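Local coordinates for protein 2-(hydroxymethyl)glutarate dehydrogenase (Eubacterium barkeri, PDB 3CKY) that catalyses the NADH-dependent reduction of 2-formylglutarate to (S)-2-hydroxymethylglutarate, a step in the fermentation of nicotinate, at residues L247-G252 against V257-T262. Sequence-based numbering, arbitrary orientation.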
loop_
_atom_site.group_PDB
_atom_site.type_symbol
_atom_site.label_atom_id
_atom_site.label_comp_id
_atom_site.label_asym_id
_atom_site.label_seq_id
_atom_site.Cartn_x
_atom_site.Cartn_y
_atom_site.Cartn_z
ATOM N N LEU A 247 10.826 -8.330 -8.320
ATOM C CA LEU A 247 10.894 -8.444 -9.782
ATOM C C LEU A 247 9.560 -8.098 -10.434
ATOM O O LEU A 247 9.533 -7.484 -11.486
ATOM C CB LEU A 247 11.343 -9.846 -10.203
ATOM C CG LEU A 247 12.830 -10.168 -9.996
ATOM C CD1 LEU A 247 13.097 -11.686 -10.141
ATOM C CD2 LEU A 247 13.724 -9.330 -10.960
ATOM N N ALA A 248 8.466 -8.511 -9.802
ATOM C CA ALA A 248 7.134 -8.148 -10.228
ATOM C C ALA A 248 6.926 -6.633 -10.215
ATOM O O ALA A 248 6.411 -6.071 -11.172
ATOM C CB ALA A 248 6.088 -8.839 -9.344
ATOM N N LEU A 249 7.339 -5.978 -9.139
ATOM C CA LEU A 249 7.230 -4.530 -9.012
ATOM C C LEU A 249 8.098 -3.813 -10.039
ATOM O O LEU A 249 7.714 -2.746 -10.534
ATOM C CB LEU A 249 7.603 -4.077 -7.593
ATOM C CG LEU A 249 6.677 -4.543 -6.457
ATOM C CD1 LEU A 249 7.215 -4.087 -5.100
ATOM C CD2 LEU A 249 5.250 -4.077 -6.660
ATOM N N GLU A 250 9.268 -4.376 -10.329
ATOM C CA GLU A 250 10.136 -3.843 -11.384
ATOM C C GLU A 250 9.417 -3.927 -12.722
ATOM O O GLU A 250 9.403 -2.960 -13.486
ATOM C CB GLU A 250 11.470 -4.604 -11.456
ATOM C CG GLU A 250 12.446 -3.977 -12.432
ATOM C CD GLU A 250 13.624 -4.869 -12.810
ATOM O OE1 GLU A 250 14.311 -4.514 -13.802
ATOM O OE2 GLU A 250 13.837 -5.913 -12.132
ATOM N N ALA A 251 8.802 -5.071 -13.006
ATOM C CA ALA A 251 8.022 -5.211 -14.250
ATOM C C ALA A 251 6.809 -4.272 -14.282
ATOM O O ALA A 251 6.478 -3.703 -15.327
ATOM C CB ALA A 251 7.598 -6.667 -14.483
ATOM N N GLY A 252 6.136 -4.105 -13.145
ATOM C CA GLY A 252 5.038 -3.151 -13.055
ATOM C C GLY A 252 5.433 -1.712 -13.366
ATOM O O GLY A 252 4.710 -1.000 -14.075
ATOM N N VAL A 257 2.067 -0.639 -14.910
ATOM C CA VAL A 257 0.938 -1.410 -14.414
ATOM C C VAL A 257 0.975 -1.361 -12.889
ATOM O O VAL A 257 1.893 -1.906 -12.290
ATOM C CB VAL A 257 1.009 -2.878 -14.878
ATOM C CG1 VAL A 257 -0.109 -3.695 -14.233
ATOM C CG2 VAL A 257 0.932 -2.972 -16.406
ATOM N N PRO A 258 -0.002 -0.668 -12.257
ATOM C CA PRO A 258 -0.080 -0.664 -10.806
ATOM C C PRO A 258 -0.266 -2.068 -10.219
ATOM O O PRO A 258 -1.010 -2.870 -10.773
ATOM C CB PRO A 258 -1.318 0.194 -10.523
ATOM C CG PRO A 258 -1.526 1.008 -11.754
ATOM C CD PRO A 258 -1.066 0.148 -12.872
ATOM N N LEU A 259 0.399 -2.331 -9.092
ATOM C CA LEU A 259 0.422 -3.639 -8.446
ATOM C C LEU A 259 0.272 -3.462 -6.927
ATOM O O LEU A 259 1.184 -3.798 -6.151
ATOM C CB LEU A 259 1.738 -4.357 -8.765
ATOM C CG LEU A 259 2.047 -4.742 -10.220
ATOM C CD1 LEU A 259 3.462 -5.241 -10.354
ATOM C CD2 LEU A 259 1.057 -5.807 -10.694
ATOM N N PRO A 260 -0.871 -2.912 -6.497
ATOM C CA PRO A 260 -1.081 -2.615 -5.074
ATOM C C PRO A 260 -1.001 -3.832 -4.136
ATOM O O PRO A 260 -0.410 -3.736 -3.066
ATOM C CB PRO A 260 -2.487 -1.997 -5.042
ATOM C CG PRO A 260 -3.139 -2.397 -6.308
ATOM C CD PRO A 260 -2.026 -2.504 -7.312
ATOM N N MET A 261 -1.617 -4.946 -4.512
ATOM C CA MET A 261 -1.576 -6.158 -3.684
ATOM C C MET A 261 -0.163 -6.700 -3.583
ATOM O O MET A 261 0.273 -7.124 -2.514
ATOM C CB MET A 261 -2.486 -7.246 -4.263
ATOM C CG MET A 261 -3.953 -6.863 -4.307
ATOM S SD MET A 261 -4.698 -6.607 -2.699
ATOM C CE MET A 261 -4.805 -8.311 -2.086
ATOM N N THR A 262 0.547 -6.710 -4.706
ATOM C CA THR A 262 1.934 -7.155 -4.745
ATOM C C THR A 262 2.796 -6.284 -3.853
ATOM O O THR A 262 3.619 -6.802 -3.094
ATOM C CB THR A 262 2.482 -7.108 -6.185
ATOM O OG1 THR A 262 1.646 -7.924 -7.027
ATOM C CG2 THR A 262 3.926 -7.590 -6.244
#
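The short connection between helices 238-255 and 260-274 is held together where Gly252 and Val257 meet and where Leu259 reaches back to the first helix. Val257 N donates to Gly252 O over 2.8 Å, a nearly straight bond (N-H...O 165°), tying the link to the last turn of helix 238-255. Leu259, the N-cap residue of helix 260-274, extends its CD1 methyl over the helical backbone, 3.8 Å from Gly252 CA and 3.2 Å from Ala248 O. That oxygen also accepts the backbone bond from Gly252 N, and the methyl lies beside it. Gly252 has no side chain, and the methyl comes directly to its CA. Both segments belong to the all-helical C-terminal domain that follows the Rossmann domain in this dehydrogenase family, and long helix 169-197 of that domain packs against Ala248 and Thr262 through Leu179. In the first turn of the second helix, Thr262 points CG2 at the first helix, 3.8 Å from Leu249 CD2 and 4.0 Å from Ala248 CB. With CG2 anti to the backbone N, OG1 (chi1 -57°) is turned to a different partner, Glu190 of the second subunit, to which it is hydrogen-bonded. Leu249 CD2 also lies 4.1 Å from Leu259 CB, so this methyl of Leu249 touches both Thr262 and Leu259, while Gln267 of the third subunit packs on both leucines.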